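Terminal oxygenase component of carbazole 1,9a-dioxygenase (Nocardioides aromaticivorans, PDB 3GCF) probably catalyses the angular dioxygenation of carbazole at its 1 and 9a positions, passing electrons from a Rieske [2Fe-2S] cluster to a mononuclear non-haem iron. Local coordinates at residues A[169-175]-A[296-302]; A[35-41]-A[133-139]; A[27-31]-A[292-296]. One frame throughout, in Å; residues are numbered along the deposited sequence.

Contact 1: A[169-175]-A[296-302]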
# COMPACT_ATOMS: atom_id res chain seq x y z
N ILE A 169 7.79 5.14 -28.42
CA ILE A 169 7.64 4.19 -27.33
C ILE A 169 6.71 4.84 -26.33
O ILE A 169 6.42 6.03 -26.42
CB ILE A 169 8.98 3.89 -26.63
CG1 ILE A 169 9.60 5.20 -26.10
CG2 ILE A 169 9.93 3.17 -27.59
CD1 ILE A 169 10.84 5.01 -25.28
N ARG A 170 6.24 4.05 -25.37
CA ARG A 170 5.35 4.56 -24.33
C ARG A 170 5.76 3.88 -23.05
O ARG A 170 6.35 2.80 -23.07
CB ARG A 170 3.89 4.23 -24.65
CG ARG A 170 3.55 2.74 -24.73
CD ARG A 170 2.13 2.54 -25.25
NE ARG A 170 1.74 1.13 -25.37
CZ ARG A 170 1.12 0.44 -24.42
NH1 ARG A 170 0.80 1.01 -23.26
NH2 ARG A 170 0.79 -0.83 -24.63
N ARG A 171 5.47 4.53 -21.93
CA ARG A 171 5.79 3.98 -20.62
C ARG A 171 4.87 4.64 -19.62
O ARG A 171 4.29 5.70 -19.90
CB ARG A 171 7.25 4.27 -20.26
CG ARG A 171 7.49 5.68 -19.72
CD ARG A 171 8.97 5.96 -19.48
NE ARG A 171 9.64 6.48 -20.67
CZ ARG A 171 10.94 6.74 -20.73
NH1 ARG A 171 11.71 6.53 -19.68
NH2 ARG A 171 11.47 7.24 -21.85
N THR A 172 4.73 4.02 -18.46
CA THR A 172 3.89 4.53 -17.38
C THR A 172 4.72 5.44 -16.47
O THR A 172 5.87 5.14 -16.18
CB THR A 172 3.34 3.35 -16.55
OG1 THR A 172 2.55 2.51 -17.39
CG2 THR A 172 2.50 3.85 -15.38
N VAL A 173 4.12 6.55 -16.04
CA VAL A 173 4.79 7.51 -15.15
C VAL A 173 3.88 7.71 -13.94
O VAL A 173 2.67 7.86 -14.08
CB VAL A 173 5.01 8.88 -15.84
CG1 VAL A 173 5.66 9.86 -14.86
CG2 VAL A 173 5.90 8.71 -17.07
N GLN A 174 4.47 7.70 -12.75
CA GLN A 174 3.69 7.84 -11.52
C GLN A 174 3.41 9.29 -11.10
O GLN A 174 3.88 9.73 -10.05
CB GLN A 174 4.38 7.10 -10.37
CG GLN A 174 4.74 5.64 -10.65
CD GLN A 174 3.52 4.77 -10.97
OE1 GLN A 174 2.51 4.82 -10.29
NE2 GLN A 174 3.64 3.95 -12.02
N SER A 175 2.66 10.02 -11.91
CA SER A 175 2.29 11.39 -11.58
C SER A 175 1.05 11.71 -12.37
O SER A 175 0.75 11.05 -13.37
CB SER A 175 3.40 12.39 -11.95
OG SER A 175 3.21 12.95 -13.25
N THR A 296 -3.43 9.66 -10.47
CA THR A 296 -2.03 9.85 -10.11
C THR A 296 -1.02 9.22 -11.07
O THR A 296 0.17 9.15 -10.76
CB THR A 296 -1.75 9.26 -8.70
OG1 THR A 296 -1.83 7.83 -8.76
CG2 THR A 296 -2.78 9.76 -7.70
N GLN A 297 -1.49 8.79 -12.24
CA GLN A 297 -0.60 8.14 -13.20
C GLN A 297 -0.94 8.51 -14.64
O GLN A 297 -2.07 8.86 -14.95
CB GLN A 297 -0.69 6.62 -13.04
CG GLN A 297 -0.47 6.12 -11.62
CD GLN A 297 -0.88 4.66 -11.43
OE1 GLN A 297 -2.05 4.31 -11.60
NE2 GLN A 297 0.08 3.81 -11.09
N HIS A 298 0.06 8.44 -15.52
CA HIS A 298 -0.19 8.72 -16.93
C HIS A 298 0.73 7.90 -17.81
O HIS A 298 1.75 7.39 -17.36
CB HIS A 298 -0.07 10.22 -17.26
CG HIS A 298 1.32 10.77 -17.18
ND1 HIS A 298 1.87 11.23 -16.00
CD2 HIS A 298 2.25 11.00 -18.13
CE1 HIS A 298 3.07 11.73 -16.23
NE2 HIS A 298 3.32 11.61 -17.52
N GLU A 299 0.34 7.77 -19.08
CA GLU A 299 1.13 7.02 -20.04
C GLU A 299 1.86 8.05 -20.88
O GLU A 299 1.24 8.86 -21.58
CB GLU A 299 0.24 6.15 -20.92
CG GLU A 299 1.03 5.19 -21.81
CD GLU A 299 1.64 4.02 -21.04
OE1 GLU A 299 1.49 3.97 -19.80
OE2 GLU A 299 2.26 3.14 -21.68
N TYR A 300 3.18 8.00 -20.81
CA TYR A 300 4.04 8.93 -21.53
C TYR A 300 4.45 8.35 -22.88
O TYR A 300 5.15 7.34 -22.94
CB TYR A 300 5.26 9.21 -20.64
CG TYR A 300 6.39 10.03 -21.23
CD1 TYR A 300 6.15 11.14 -22.04
CD2 TYR A 300 7.72 9.72 -20.92
CE1 TYR A 300 7.21 11.93 -22.52
CE2 TYR A 300 8.78 10.49 -21.39
CZ TYR A 300 8.52 11.59 -22.19
OH TYR A 300 9.58 12.35 -22.64
N PHE A 301 3.99 8.98 -23.96
CA PHE A 301 4.34 8.54 -25.32
C PHE A 301 5.39 9.50 -25.87
O PHE A 301 5.28 10.71 -25.72
CB PHE A 301 3.13 8.61 -26.27
CG PHE A 301 2.08 7.55 -26.04
CD1 PHE A 301 1.24 7.60 -24.92
CD2 PHE A 301 1.88 6.53 -26.97
CE1 PHE A 301 0.23 6.65 -24.74
CE2 PHE A 301 0.87 5.57 -26.81
CZ PHE A 301 0.04 5.64 -25.69
N GLN A 302 6.41 8.95 -26.52
CA GLN A 302 7.44 9.75 -27.15
C GLN A 302 7.45 9.27 -28.59
O GLN A 302 7.69 8.10 -28.83
CB GLN A 302 8.80 9.49 -26.51
CG GLN A 302 8.94 9.98 -25.09
CD GLN A 302 10.11 9.34 -24.40
OE1 GLN A 302 10.09 8.15 -24.09
NE2 GLN A 302 11.16 10.12 -24.16
O HOH W 1 7.78 6.75 -23.05

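Contact 2: A[35-41]-A[133-139]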
# COMPACT_ATOMS: atom_id res chain seq x y z
N TRP A 35 -9.45 12.54 -28.86
CA TRP A 35 -8.74 11.34 -29.24
C TRP A 35 -7.49 11.30 -28.36
O TRP A 35 -6.91 12.34 -28.04
CB TRP A 35 -8.31 11.39 -30.70
CG TRP A 35 -9.41 11.24 -31.70
CD1 TRP A 35 -10.10 12.24 -32.32
CD2 TRP A 35 -9.92 10.01 -32.22
NE1 TRP A 35 -11.01 11.71 -33.20
CE2 TRP A 35 -10.93 10.34 -33.16
CE3 TRP A 35 -9.64 8.66 -31.97
CZ2 TRP A 35 -11.65 9.36 -33.86
CZ3 TRP A 35 -10.35 7.68 -32.68
CH2 TRP A 35 -11.35 8.05 -33.61
N HIS A 36 -7.08 10.09 -27.97
CA HIS A 36 -5.88 9.90 -27.15
C HIS A 36 -5.18 8.63 -27.63
O HIS A 36 -5.84 7.66 -27.98
CB HIS A 36 -6.25 9.71 -25.67
CG HIS A 36 -6.73 10.96 -24.99
ND1 HIS A 36 -5.87 11.97 -24.61
CD2 HIS A 36 -7.97 11.35 -24.61
CE1 HIS A 36 -6.57 12.93 -24.03
NE2 HIS A 36 -7.84 12.58 -24.01
N PRO A 37 -3.84 8.63 -27.66
CA PRO A 37 -3.14 7.42 -28.11
C PRO A 37 -3.27 6.32 -27.05
O PRO A 37 -3.28 6.61 -25.85
CB PRO A 37 -1.70 7.89 -28.28
CG PRO A 37 -1.59 8.99 -27.25
CD PRO A 37 -2.89 9.73 -27.42
N ALA A 38 -3.37 5.07 -27.49
CA ALA A 38 -3.49 3.95 -26.57
C ALA A 38 -2.29 3.02 -26.67
O ALA A 38 -1.84 2.46 -25.68
CB ALA A 38 -4.77 3.16 -26.89
N ALA A 39 -1.78 2.87 -27.88
CA ALA A 39 -0.66 1.98 -28.11
C ALA A 39 -0.13 2.21 -29.51
O ALA A 39 -0.63 3.05 -30.25
CB ALA A 39 -1.13 0.53 -27.97
N PHE A 40 0.90 1.45 -29.87
CA PHE A 40 1.47 1.54 -31.21
C PHE A 40 0.87 0.40 -32.02
O PHE A 40 0.66 -0.70 -31.51
CB PHE A 40 2.99 1.44 -31.14
CG PHE A 40 3.62 2.66 -30.56
CD1 PHE A 40 3.82 3.79 -31.35
CD2 PHE A 40 3.94 2.73 -29.21
CE1 PHE A 40 4.33 4.97 -30.81
CE2 PHE A 40 4.44 3.90 -28.65
CZ PHE A 40 4.63 5.03 -29.45
N ASP A 41 0.60 0.69 -33.29
CA ASP A 41 -0.00 -0.30 -34.17
C ASP A 41 0.74 -1.63 -34.21
O ASP A 41 0.12 -2.70 -34.25
CB ASP A 41 -0.11 0.27 -35.59
CG ASP A 41 -0.98 -0.57 -36.48
OD1 ASP A 41 -2.15 -0.84 -36.11
OD2 ASP A 41 -0.51 -0.97 -37.56
N GLN A 133 -8.78 4.85 -34.42
CA GLN A 133 -8.19 5.31 -35.67
C GLN A 133 -6.68 5.19 -35.55
O GLN A 133 -6.07 5.72 -34.62
CB GLN A 133 -8.56 6.75 -36.01
CG GLN A 133 -8.22 7.09 -37.46
CD GLN A 133 -8.69 8.47 -37.89
OE1 GLN A 133 -9.80 8.90 -37.55
NE2 GLN A 133 -7.86 9.16 -38.67
N VAL A 134 -6.09 4.47 -36.49
CA VAL A 134 -4.66 4.28 -36.50
C VAL A 134 -4.04 5.29 -37.46
O VAL A 134 -4.46 5.41 -38.61
CB VAL A 134 -4.31 2.84 -36.94
CG1 VAL A 134 -2.80 2.66 -37.01
CG2 VAL A 134 -4.90 1.84 -35.96
N ALA A 135 -3.06 6.04 -36.98
CA ALA A 135 -2.40 7.03 -37.82
C ALA A 135 -0.93 7.14 -37.44
O ALA A 135 -0.60 7.24 -36.25
CB ALA A 135 -3.09 8.38 -37.68
N GLN A 136 -0.07 7.12 -38.45
CA GLN A 136 1.37 7.22 -38.24
C GLN A 136 1.86 6.16 -37.28
O GLN A 136 2.71 6.42 -36.43
CB GLN A 136 1.72 8.62 -37.72
CG GLN A 136 1.20 9.74 -38.61
CD GLN A 136 1.92 9.82 -39.94
OE1 GLN A 136 2.14 8.81 -40.61
NE2 GLN A 136 2.28 11.03 -40.35
N GLY A 137 1.31 4.95 -37.41
CA GLY A 137 1.72 3.85 -36.55
C GLY A 137 1.21 3.94 -35.13
O GLY A 137 1.61 3.13 -34.27
N VAL A 138 0.34 4.90 -34.85
CA VAL A 138 -0.20 5.04 -33.51
C VAL A 138 -1.68 4.74 -33.43
O VAL A 138 -2.47 5.22 -34.25
CB VAL A 138 0.04 6.47 -32.95
CG1 VAL A 138 -0.50 6.57 -31.54
CG2 VAL A 138 1.53 6.78 -32.96
N VAL A 139 -2.06 3.95 -32.43
CA VAL A 139 -3.45 3.59 -32.22
C VAL A 139 -4.13 4.62 -31.34
O VAL A 139 -3.81 4.74 -30.16
CB VAL A 139 -3.58 2.21 -31.53
CG1 VAL A 139 -5.04 1.92 -31.22
CG2 VAL A 139 -2.98 1.12 -32.42

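Contact 3: A[27-31]-A[292-296]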
# COMPACT_ATOMS: atom_id res chain seq x y z
N ALA A 27 -10.04 18.74 -14.26
CA ALA A 27 -9.72 17.62 -15.14
C ALA A 27 -8.60 16.73 -14.61
O ALA A 27 -7.65 16.41 -15.31
CB ALA A 27 -9.35 18.15 -16.52
N THR A 28 -8.74 16.31 -13.36
CA THR A 28 -7.76 15.45 -12.71
C THR A 28 -7.52 14.19 -13.53
O THR A 28 -6.41 13.68 -13.60
CB THR A 28 -8.24 15.04 -11.31
OG1 THR A 28 -8.59 16.20 -10.56
CG2 THR A 28 -7.16 14.27 -10.58
N LEU A 29 -8.58 13.68 -14.14
CA LEU A 29 -8.50 12.45 -14.91
C LEU A 29 -8.45 12.71 -16.42
O LEU A 29 -8.68 11.80 -17.22
CB LEU A 29 -9.70 11.56 -14.55
CG LEU A 29 -9.60 10.03 -14.61
CD1 LEU A 29 -8.30 9.55 -14.00
CD2 LEU A 29 -10.79 9.42 -13.88
N GLY A 30 -8.15 13.95 -16.79
CA GLY A 30 -8.02 14.30 -18.20
C GLY A 30 -9.21 14.95 -18.88
O GLY A 30 -10.28 15.11 -18.29
N PHE A 31 -9.01 15.35 -20.13
CA PHE A 31 -10.06 15.96 -20.92
C PHE A 31 -10.59 14.89 -21.86
O PHE A 31 -9.85 14.36 -22.69
CB PHE A 31 -9.51 17.13 -21.76
CG PHE A 31 -9.26 18.38 -20.96
CD1 PHE A 31 -10.32 19.07 -20.36
CD2 PHE A 31 -7.98 18.88 -20.82
CE1 PHE A 31 -10.09 20.23 -19.62
CE2 PHE A 31 -7.74 20.04 -20.08
CZ PHE A 31 -8.80 20.72 -19.48
N PRO A 292 -3.82 10.32 -19.27
CA PRO A 292 -4.11 9.92 -17.89
C PRO A 292 -4.46 8.43 -17.80
O PRO A 292 -5.16 7.90 -18.66
CB PRO A 292 -5.32 10.79 -17.52
CG PRO A 292 -5.22 11.96 -18.46
CD PRO A 292 -4.79 11.32 -19.74
N ILE A 293 -3.93 7.76 -16.78
CA ILE A 293 -4.23 6.36 -16.55
C ILE A 293 -5.22 6.40 -15.39
O ILE A 293 -6.32 5.86 -15.47
CB ILE A 293 -2.97 5.58 -16.14
CG1 ILE A 293 -2.05 5.41 -17.35
CG2 ILE A 293 -3.36 4.22 -15.56
CD1 ILE A 293 -0.69 4.83 -17.03
N SER A 294 -4.81 7.08 -14.32
CA SER A 294 -5.64 7.26 -13.14
C SER A 294 -5.43 8.70 -12.70
O SER A 294 -4.89 9.52 -13.45
CB SER A 294 -5.20 6.31 -12.02
OG SER A 294 -3.89 6.60 -11.59
N GLU A 295 -5.85 9.03 -11.49
CA GLU A 295 -5.70 10.39 -10.99
C GLU A 295 -4.24 10.70 -10.67
O GLU A 295 -3.84 11.87 -10.61
CB GLU A 295 -6.56 10.60 -9.74
CG GLU A 295 -8.07 10.66 -10.01
CD GLU A 295 -8.74 9.28 -10.12
OE1 GLU A 295 -8.03 8.24 -10.15
OE2 GLU A 295 -9.99 9.25 -10.19
N THR A 296 -3.43 9.66 -10.47
CA THR A 296 -2.03 9.85 -10.11
C THR A 296 -1.02 9.22 -11.07
O THR A 296 0.17 9.15 -10.76
CB THR A 296 -1.75 9.26 -8.70
OG1 THR A 296 -1.83 7.83 -8.76
CG2 THR A 296 -2.78 9.76 -7.70

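Contact 1: A[169-175]-A[296-302]
Strands 164-173 and 298-307 pair antiparallel at one edge of the large sheet of the catalytic domain, the Bet v 1-like part of the Rieske oxygenase fold; the axes of 169-173 and 298-302 run at 153° and approach to 4.5 Å. Start at T296 and Q297, just ahead of the paired residues: Q297 NE2 donates to OE1 of Q174 (2.8 Å). H298 opens the ladder as a hydrogen-bonded pair with V173 (V173 N to H298 O 2.8 Å, H298 N to V173 O 3.0 Å). Its ring lies with V173 CB over one face, and ND1 donates to S175 O at 2.9 Å. E299, on the other face, collects two partners: OE1 accepts from T172 OG1 (3.0 Å) and OE2 forms a salt bridge with R170 NH1 (3.0 Å), while the same guanidinium also reaches E43. Y300 pairs with R171, Y300 N lying 2.7 Å from R171 O. It points its ring to the active-site side, where the side chain comes within about 6 Å of the Fe(II) ion and about 5 Å of the ligand D337, and its hydroxyl bonds to E288. F301 faces the opposite way and receives R170 CB on its ring, 3.9 Å from the centroid, a CH-pi contact. Q302 makes the last pair within these segments, with I169 (I169 N to Q302 O 3.0 Å, Q302 N to I169 O 2.9 Å). R171, salt-bridged to D335, also gives NH2 to Q302 OE1 at 2.8 Å, and one water ties R171 NE (3.0 Å) to Y300 O (2.7 Å) and Q302 OE1 (2.9 Å).

Contact 2: A[35-41]-A[133-139]
Strand 34-40 is one of the two edge strands, within this chain, of the six-stranded antiparallel sheet in the Rieske part of the chain, and it pairs with 138-143, the second arm of a hairpin whose type I' turn runs from A135 to V138. A classic beta bulge interrupts the ladder: A38 and A39 both face V139, so A38 N reaches V139 O at 2.7 Å and V139 N reaches A39 O at 2.8 Å. Beyond it, D41 N binds G137 O (2.8 Å). On one face P37 CB meets V138 CG1 at 3.7 Å and F40 CE1 meets V138 CG2 at 4.0 Å. V139 points to the other face with A39, its CG2 3.7 Å from D41 N. W35 reaches across to the first arm, CZ3 lying 3.9 Å from Q133 CB, with its NE1 bonded to H149 O. D41 carries its charge outside the pair, in a salt bridge with R63. Within these segments three backbone hydrogen bonds hold the pairing, and the side chains add mainly apolar packing.

Contact 3: A[27-31]-A[292-296]
Two loops 261 residues apart in sequence meet here with not one hydrogen bond between them; the join is pure van der Waals packing. On one side is a type I beta turn, A27 to G30, just after helix 22-26 and closed by G30 N to A27 O at 2.9 Å. On the other is the bend leading from strand 285-292 towards strand 298-307, two neighbouring strands of the sheet in the catalytic, Bet v 1-like domain. L29 is the most covered residue of the turn, with 82 Å² buried by the bend: CD1 sits 3.3 Å from S294 C and 3.5 Å from E295 N, so a methyl group rests on the peptide between those residues. CD2 passes E295 OE2 at 3.8 Å. Next to it, T28 CG2 lies 3.8 Å from E295 CG, the aliphatic part of an otherwise acidic side chain. P292 packs against the turn, its CB 3.5 Å from L29 O and its CG 3.7 Å from G30 CA. A side chain at G30 would run into that proline ring, and the backbone there, at phi 98° and psi 175°, is itself one that suits glycine. Polar links come from outside the pair: N176 ND2 bonds to both T28 O and E295 O, bridging the loops, and W177, at the start of helix 177-184, gives NE1 to A27 O while its side chain touches P292. The bend contains an ST turn: S294 OG, also hydrogen-bonded to Q297 OE1, accepts from T296 N at 3.3 Å.

Overall arrangement
Contacts 1 and 3 have centres about 12 Å apart and share T296, and their segments alternate in sequence: the bend of contact 3 leads into the strand that contact 1 pairs with 164-173, and I293 CD1 packs on T172 CG2 at 3.7 Å. Contact 2, whose centre lies about 15 Å from that of contact 1 and about 19 Å from that of contact 3, belongs to the other sheet. Along the chain it closes before contact 1 opens, between the segments of contact 3. F40 CZ lies 3.3 Å from I169 N and F301 CZ 3.5 Å from P37 O, so the Rieske-side sheet packs on the domain with the mononuclear iron; contact 3 adds the N-terminal turn.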